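Local coordinates for protein HAD hydrolase, family IA, variant 3 (Entamoeba histolytica, PDB 6W04) that is probably a magnesium-dependent hydrolase of the haloacid dehalogenase superfamily, possibly acting in carbohydrate metabolism, at residues M1-I13 against L157-D169. Residues are numbered along the deposited sequence; the frame is centred on the assembly and turned at random.
With MG (magnesium ion), chain B.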
ATOM      1  N   MET A   1      -4.901  22.074   0.722  1.00 82.94           N
ATOM      2  CA  MET A   1      -4.211  20.788   0.658  1.00 75.49           C
ATOM      3  C   MET A   1      -2.707  20.990   0.526  1.00 76.60           C
ATOM      4  O   MET A   1      -2.240  21.680  -0.376  1.00 83.35           O
ATOM      5  CB  MET A   1      -4.733  19.953  -0.511  1.00 74.53           C
ATOM      6  CG  MET A   1      -3.923  18.696  -0.760  1.00 73.70           C
ATOM      7  SD  MET A   1      -4.566  17.636  -2.071  1.00 71.31           S
ATOM      8  CE  MET A   1      -4.545  18.754  -3.463  1.00 69.11           C
ATOM      9  N   GLU A   2      -1.944  20.381   1.431  1.00 70.78           N
ATOM     10  CA  GLU A   2      -0.505  20.594   1.454  1.00 64.82           C
ATOM     11  C   GLU A   2       0.282  19.468   0.800  1.00 60.65           C
ATOM     12  O   GLU A   2       1.379  19.724   0.293  1.00 54.53           O
ATOM     13  CB  GLU A   2      -0.021  20.799   2.898  1.00 56.73           C
ATOM     14  CG  GLU A   2      -0.443  22.153   3.479  1.00 64.05           C
ATOM     15  CD  GLU A   2       0.046  22.392   4.900  1.00 66.04           C
ATOM     16  OE1 GLU A   2       0.980  21.696   5.336  1.00 63.27           O
ATOM     17  OE2 GLU A   2      -0.502  23.284   5.586  1.00 72.47           O
ATOM     18  N   ALA A   3      -0.251  18.247   0.772  1.00 45.76           N
ATOM     19  CA  ALA A   3       0.481  17.129   0.203  1.00 51.11           C
ATOM     20  C   ALA A   3      -0.480  15.992  -0.099  1.00 46.75           C
ATOM     21  O   ALA A   3      -1.618  15.965   0.379  1.00 48.05           O
ATOM     22  CB  ALA A   3       1.595  16.644   1.140  1.00 47.43           C
ATOM     23  N   VAL A   4       0.001  15.063  -0.918  1.00 38.00           N
ATOM     24  CA  VAL A   4      -0.664  13.792  -1.188  1.00 36.48           C
ATOM     25  C   VAL A   4       0.276  12.669  -0.782  1.00 40.12           C
ATOM     26  O   VAL A   4       1.445  12.657  -1.183  1.00 35.30           O
ATOM     27  CB  VAL A   4      -1.037  13.646  -2.673  1.00 39.06           C
ATOM     28  CG1 VAL A   4      -1.685  12.287  -2.927  1.00 35.02           C
ATOM     29  CG2 VAL A   4      -1.907  14.803  -3.121  1.00 46.36           C
ATOM     30  N   LEU A   5      -0.230  11.714  -0.009  1.00 34.13           N
ATOM     31  CA  LEU A   5       0.572  10.571   0.422  1.00 33.57           C
ATOM     32  C   LEU A   5      -0.038   9.333  -0.219  1.00 35.89           C
ATOM     33  O   LEU A   5      -1.181   8.980   0.090  1.00 33.47           O
ATOM     34  CB  LEU A   5       0.590  10.467   1.950  1.00 35.16           C
ATOM     35  CG  LEU A   5       0.824  11.818   2.651  1.00 41.85           C
ATOM     36  CD1 LEU A   5       0.752  11.691   4.188  1.00 37.78           C
ATOM     37  CD2 LEU A   5       2.163  12.437   2.188  1.00 40.77           C
ATOM     38  N   PHE A   6       0.696   8.700  -1.140  1.00 30.09           N
ATOM     39  CA  PHE A   6       0.212   7.489  -1.804  1.00 34.52           C
ATOM     40  C   PHE A   6       0.701   6.221  -1.104  1.00 30.78           C
ATOM     41  O   PHE A   6       1.915   5.999  -0.981  1.00 29.35           O
ATOM     42  CB  PHE A   6       0.687   7.402  -3.254  1.00 33.01           C
ATOM     43  CG  PHE A   6       0.211   8.519  -4.157  1.00 28.40           C
ATOM     44  CD1 PHE A   6      -0.951   8.371  -4.899  1.00 31.92           C
ATOM     45  CD2 PHE A   6       0.987   9.654  -4.342  1.00 33.67           C
ATOM     46  CE1 PHE A   6      -1.373   9.375  -5.784  1.00 34.85           C
ATOM     47  CE2 PHE A   6       0.564  10.677  -5.205  1.00 39.32           C
ATOM     48  CZ  PHE A   6      -0.602  10.528  -5.928  1.00 37.25           C
ATOM     49  N   ASP A   7      -0.235   5.347  -0.748  1.00 27.57           N
ATOM     50  CA  ASP A   7       0.121   3.947  -0.513  1.00 29.04           C
ATOM     51  C   ASP A   7       0.549   3.325  -1.830  1.00 32.35           C
ATOM     52  O   ASP A   7       0.186   3.809  -2.902  1.00 30.73           O
ATOM     53  CB  ASP A   7      -1.074   3.191   0.052  1.00 24.95           C
ATOM     54  CG  ASP A   7      -0.783   1.734   0.312  1.00 35.70           C
ATOM     55  OD1 ASP A   7       0.264   1.429   0.924  1.00 31.60           O
ATOM     56  OD2 ASP A   7      -1.625   0.896  -0.073  1.00 34.18           O
ATOM     57  N   PHE A   8       1.318   2.236  -1.775  1.00 28.02           N
ATOM     58  CA  PHE A   8       1.796   1.651  -3.024  1.00 27.79           C
ATOM     59  C   PHE A   8       1.061   0.362  -3.379  1.00 29.84           C
ATOM     60  O   PHE A   8       0.286   0.352  -4.343  1.00 28.61           O
ATOM     61  CB  PHE A   8       3.305   1.459  -2.999  1.00 28.38           C
ATOM     62  CG  PHE A   8       3.869   1.183  -4.363  1.00 29.55           C
ATOM     63  CD1 PHE A   8       4.128   2.229  -5.238  1.00 30.40           C
ATOM     64  CD2 PHE A   8       4.040  -0.120  -4.802  1.00 30.51           C
ATOM     65  CE1 PHE A   8       4.602   1.986  -6.516  1.00 31.88           C
ATOM     66  CE2 PHE A   8       4.528  -0.372  -6.072  1.00 33.64           C
ATOM     67  CZ  PHE A   8       4.802   0.682  -6.927  1.00 31.30           C
ATOM     68  N   ASN A   9       1.259  -0.727  -2.624  1.00 29.57           N
ATOM     69  CA  ASN A   9       0.640  -2.010  -2.954  1.00 27.50           C
ATOM     70  C   ASN A   9      -0.878  -1.933  -2.845  1.00 28.73           C
ATOM     71  O   ASN A   9      -1.420  -1.553  -1.806  1.00 29.86           O
ATOM     72  CB  ASN A   9       1.167  -3.093  -2.014  1.00 29.11           C
ATOM     73  CG  ASN A   9       2.673  -3.189  -2.055  1.00 40.31           C
ATOM     74  OD1 ASN A   9       3.377  -2.692  -1.167  1.00 39.40           O
ATOM     75  ND2 ASN A   9       3.182  -3.789  -3.119  1.00 35.80           N
ATOM     76  N   GLY A  10      -1.565  -2.322  -3.915  1.00 31.24           N
ATOM     77  CA  GLY A  10      -3.018  -2.298  -3.941  1.00 30.89           C
ATOM     78  C   GLY A  10      -3.601  -0.939  -4.249  1.00 35.61           C
ATOM     79  O   GLY A  10      -4.802  -0.841  -4.495  1.00 32.47           O
ATOM     80  N   THR A  11      -2.774   0.099  -4.277  1.00 33.98           N
ATOM     81  CA  THR A  11      -3.205   1.469  -4.515  1.00 33.52           C
ATOM     82  C   THR A  11      -2.599   2.017  -5.802  1.00 31.72           C
ATOM     83  O   THR A  11      -3.341   2.391  -6.717  1.00 31.85           O
ATOM     84  CB  THR A  11      -2.818   2.335  -3.293  1.00 31.33           C
ATOM     85  OG1 THR A  11      -3.575   1.918  -2.142  1.00 29.67           O
ATOM     86  CG2 THR A  11      -3.076   3.821  -3.559  1.00 28.85           C
ATOM     87  N   LEU A  12      -1.264   2.071  -5.905  1.00 29.51           N
ATOM     88  CA  LEU A  12      -0.619   2.502  -7.143  1.00 30.69           C
ATOM     89  C   LEU A  12      -0.408   1.364  -8.131  1.00 33.15           C
ATOM     90  O   LEU A  12      -0.336   1.615  -9.344  1.00 32.58           O
ATOM     91  CB  LEU A  12       0.726   3.175  -6.835  1.00 27.00           C
ATOM     92  CG  LEU A  12       0.606   4.627  -6.359  1.00 33.58           C
ATOM     93  CD1 LEU A  12       1.954   5.186  -5.932  1.00 30.45           C
ATOM     94  CD2 LEU A  12      -0.024   5.534  -7.459  1.00 29.03           C
ATOM     95  N   ILE A  13      -0.294   0.123  -7.658  1.00 30.41           N
ATOM     96  CA  ILE A  13      -0.335  -1.049  -8.530  1.00 31.30           C
ATOM     97  C   ILE A  13      -1.347  -2.044  -7.964  1.00 35.06           C
ATOM     98  O   ILE A  13      -1.476  -2.184  -6.748  1.00 26.39           O
ATOM     99  CB  ILE A  13       1.058  -1.705  -8.688  1.00 29.70           C
ATOM    100  CG1 ILE A  13       1.629  -2.202  -7.344  1.00 25.93           C
ATOM    101  CG2 ILE A  13       2.048  -0.740  -9.364  1.00 22.19           C
ATOM    102  CD1 ILE A  13       2.940  -3.061  -7.538  1.00 29.26           C
ATOM    103  N   LEU A 157       7.931  15.462   4.055  1.00 47.92           N
ATOM    104  CA  LEU A 157       7.595  16.509   3.097  1.00 48.50           C
ATOM    105  C   LEU A 157       7.504  17.886   3.741  1.00 57.63           C
ATOM    106  O   LEU A 157       7.327  18.877   3.023  1.00 55.96           O
ATOM    107  CB  LEU A 157       6.283  16.172   2.391  1.00 43.58           C
ATOM    108  CG  LEU A 157       6.316  14.928   1.502  1.00 43.32           C
ATOM    109  CD1 LEU A 157       4.978  14.749   0.787  1.00 39.30           C
ATOM    110  CD2 LEU A 157       7.460  15.032   0.504  1.00 43.21           C
ATOM    111  N   GLY A 158       7.634  17.974   5.063  1.00 60.15           N
ATOM    112  CA  GLY A 158       7.603  19.257   5.740  1.00 59.74           C
ATOM    113  C   GLY A 158       6.235  19.898   5.789  1.00 62.51           C
ATOM    114  O   GLY A 158       6.139  21.129   5.795  1.00 60.89           O
ATOM    115  N   VAL A 159       5.175  19.092   5.840  1.00 53.42           N
ATOM    116  CA  VAL A 159       3.799  19.562   5.762  1.00 56.64           C
ATOM    117  C   VAL A 159       3.043  19.090   7.001  1.00 54.09           C
ATOM    118  O   VAL A 159       3.499  18.225   7.744  1.00 57.19           O
ATOM    119  CB  VAL A 159       3.092  19.074   4.481  1.00 51.52           C
ATOM    120  CG1 VAL A 159       3.803  19.609   3.234  1.00 50.11           C
ATOM    121  CG2 VAL A 159       3.027  17.534   4.462  1.00 54.18           C
ATOM    122  N   SER A 160       1.872  19.678   7.217  1.00 51.87           N
ATOM    123  CA  SER A 160       1.013  19.305   8.328  1.00 52.91           C
ATOM    124  C   SER A 160       0.130  18.132   7.913  1.00 48.68           C
ATOM    125  O   SER A 160      -0.497  18.173   6.848  1.00 57.08           O
ATOM    126  CB  SER A 160       0.161  20.499   8.770  1.00 60.60           C
ATOM    127  OG  SER A 160      -1.159  20.076   9.070  1.00 68.00           O
ATOM    128  N   ILE A 161       0.093  17.088   8.755  1.00 50.16           N
ATOM    129  CA  ILE A 161      -0.598  15.840   8.398  1.00 47.09           C
ATOM    130  C   ILE A 161      -2.066  16.098   8.096  1.00 45.31           C
ATOM    131  O   ILE A 161      -2.648  15.470   7.204  1.00 47.52           O
ATOM    132  CB  ILE A 161      -0.435  14.777   9.510  1.00 43.56           C
ATOM    133  CG1 ILE A 161      -1.114  13.459   9.115  1.00 44.71           C
ATOM    134  CG2 ILE A 161      -1.037  15.263  10.839  1.00 48.99           C
ATOM    135  CD1 ILE A 161      -0.527  12.817   7.861  1.00 41.47           C
ATOM    136  N   SER A 162      -2.686  17.038   8.812  1.00 50.45           N
ATOM    137  CA  SER A 162      -4.125  17.215   8.669  1.00 48.90           C
ATOM    138  C   SER A 162      -4.500  17.953   7.396  1.00 51.84           C
ATOM    139  O   SER A 162      -5.691  18.127   7.124  1.00 51.07           O
ATOM    140  CB  SER A 162      -4.701  17.943   9.891  1.00 55.09           C
ATOM    141  OG  SER A 162      -4.050  19.179  10.097  1.00 61.25           O
ATOM    142  N   HIS A 163      -3.528  18.393   6.608  1.00 48.60           N
ATOM    143  CA  HIS A 163      -3.805  18.921   5.284  1.00 54.92           C
ATOM    144  C   HIS A 163      -3.275  17.990   4.202  1.00 52.72           C
ATOM    145  O   HIS A 163      -2.999  18.418   3.078  1.00 49.49           O
ATOM    146  CB  HIS A 163      -3.239  20.332   5.159  1.00 55.09           C
ATOM    147  CG  HIS A 163      -3.815  21.276   6.168  1.00 73.58           C
ATOM    148  ND1 HIS A 163      -3.127  21.677   7.292  1.00 79.93           N
ATOM    149  CD2 HIS A 163      -5.043  21.839   6.259  1.00 79.09           C
ATOM    150  CE1 HIS A 163      -3.892  22.478   8.013  1.00 80.88           C
ATOM    151  NE2 HIS A 163      -5.061  22.592   7.407  1.00 83.22           N
ATOM    152  N   CYS A 164      -3.152  16.708   4.531  1.00 44.62           N
ATOM    153  CA  CYS A 164      -2.697  15.689   3.597  1.00 45.39           C
ATOM    154  C   CYS A 164      -3.855  14.803   3.158  1.00 49.10           C
ATOM    155  O   CYS A 164      -4.677  14.376   3.980  1.00 49.08           O
ATOM    156  CB  CYS A 164      -1.601  14.804   4.213  1.00 41.90           C
ATOM    157  SG  CYS A 164       0.001  15.620   4.402  1.00 43.94           S
ATOM    158  N   ILE A 165      -3.903  14.524   1.857  1.00 44.45           N
ATOM    159  CA  ILE A 165      -4.693  13.432   1.306  1.00 40.24           C
ATOM    160  C   ILE A 165      -3.865  12.153   1.350  1.00 39.37           C
ATOM    161  O   ILE A 165      -2.672  12.160   1.025  1.00 38.56           O
ATOM    162  CB  ILE A 165      -5.135  13.751  -0.135  1.00 41.34           C
ATOM    163  CG1 ILE A 165      -6.123  14.915  -0.128  1.00 41.84           C
ATOM    164  CG2 ILE A 165      -5.725  12.512  -0.786  1.00 35.39           C
ATOM    165  CD1 ILE A 165      -7.498  14.576   0.499  1.00 44.95           C
ATOM    166  N   VAL A 166      -4.498  11.053   1.764  1.00 34.45           N
ATOM    167  CA  VAL A 166      -3.926   9.719   1.695  1.00 31.44           C
ATOM    168  C   VAL A 166      -4.820   8.861   0.811  1.00 34.65           C
ATOM    169  O   VAL A 166      -6.038   8.821   1.012  1.00 40.11           O
ATOM    170  CB  VAL A 166      -3.779   9.090   3.091  1.00 33.10           C
ATOM    171  CG1 VAL A 166      -3.368   7.611   2.967  1.00 30.32           C
ATOM    172  CG2 VAL A 166      -2.769   9.887   3.910  1.00 35.74           C
ATOM    173  N   PHE A 167      -4.218   8.206  -0.185  1.00 30.93           N
ATOM    174  CA  PHE A 167      -4.877   7.194  -1.006  1.00 31.55           C
ATOM    175  C   PHE A 167      -4.507   5.822  -0.450  1.00 34.93           C
ATOM    176  O   PHE A 167      -3.323   5.516  -0.302  1.00 33.22           O
ATOM    177  CB  PHE A 167      -4.443   7.287  -2.470  1.00 28.67           C
ATOM    178  CG  PHE A 167      -5.001   8.501  -3.205  1.00 32.48           C
ATOM    179  CD1 PHE A 167      -4.198   9.594  -3.480  1.00 35.00           C
ATOM    180  CD2 PHE A 167      -6.310   8.511  -3.648  1.00 32.12           C
ATOM    181  CE1 PHE A 167      -4.692  10.698  -4.185  1.00 34.73           C
ATOM    182  CE2 PHE A 167      -6.832   9.608  -4.337  1.00 35.96           C
ATOM    183  CZ  PHE A 167      -6.013  10.702  -4.604  1.00 46.82           C
ATOM    184  N   GLU A 168      -5.511   5.009  -0.144  1.00 31.96           N
ATOM    185  CA  GLU A 168      -5.265   3.740   0.529  1.00 30.17           C
ATOM    186  C   GLU A 168      -6.287   2.727   0.036  1.00 34.71           C
ATOM    187  O   GLU A 168      -7.367   3.103  -0.422  1.00 35.15           O
ATOM    188  CB  GLU A 168      -5.362   3.899   2.052  1.00 31.07           C
ATOM    189  CG  GLU A 168      -4.049   4.091   2.738  1.00 26.30           C
ATOM    190  CD  GLU A 168      -3.282   2.788   2.849  1.00 39.16           C
ATOM    191  OE1 GLU A 168      -3.766   1.749   2.311  1.00 34.00           O
ATOM    192  OE2 GLU A 168      -2.203   2.806   3.483  1.00 32.20           O
ATOM    193  N   ASP A 169      -5.941   1.431   0.145  1.00 30.25           N
ATOM    194  CA  ASP A 169      -6.800   0.363  -0.374  1.00 31.45           C
ATOM    195  C   ASP A 169      -7.252  -0.649   0.671  1.00 33.97           C
ATOM    196  O   ASP A 169      -8.026  -1.554   0.332  1.00 35.73           O
ATOM    197  CB  ASP A 169      -6.103  -0.403  -1.510  1.00 26.13           C
ATOM    198  CG  ASP A 169      -4.914  -1.219  -1.029  1.00 29.57           C
ATOM    199  OD1 ASP A 169      -4.911  -2.458  -1.222  1.00 31.29           O
ATOM    200  OD2 ASP A 169      -3.970  -0.614  -0.473  1.00 33.40           O
TER
HETATM  201 MG    MG B 301      -2.041  -1.103   0.162  1.00 28.64          MG
HETATM  202  O   HOH W   1      -2.545  -0.504   2.147  1.00 29.29           O
HETATM  203  O   HOH W   2      -2.732  -3.196   0.112  1.00 30.53           O
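L5 N donates to I165 O at 2.7 Å and L5 O receives F167 N, the centre of a ladder that starts with E2 N on H163 O and I165 N on A3 O and finishes with D7 N on F167 O. This parallel pairing of strands 3-7 and 164-168 in a Rossmann-like core sets their C-terminal ends, where HAD enzymes place their metal site, side by side. The buried middle is tightly packed on both faces. On one, the F6 and F167 rings run side by side with planes 15° apart, slid so far that they barely overlap, while V4 CG1, anti to the backbone N (chi1 178°), lies over a face of F6 and reaches F167 CE1 at its edge, 3.6 Å away. On the other, L5 CD1 rests against C164 CB and I161 CD1, and A3 CB meets V159 CG2 and C164 SG.

Around and just beyond the C-terminal ends of the strands, D7 OD2, the backbone carbonyl N9 O and D169 OD2 each bind magnesium at 2.1 Å; sharing the cation lets the two carboxylate oxygens approach to 2.8 Å. E168 stacks its carboxylate on that of D7, planes 16° apart, and reaches the ion through a water that donates to OE1. K144 forms salt bridges with D7 OD1 and E168 OE2, bridging the two carboxylates, and Y150 OH bonds E168 OE2.

The opposite end is looser and partly exposed. There E2 extends beside H163, its OE1 taking a nearly straight bond from S160 N (2.9 Å) on the syn side but tilted out of the carboxylate plane, and M1, poorly ordered, touches I165 CG1 through SD.

In the sheet, strand 105-112 flanks 3-7 and strand 183-187 flanks 164-168; helices 91-100 and 214-222 pack on the V4 face, helix 148-157 on the L5 face.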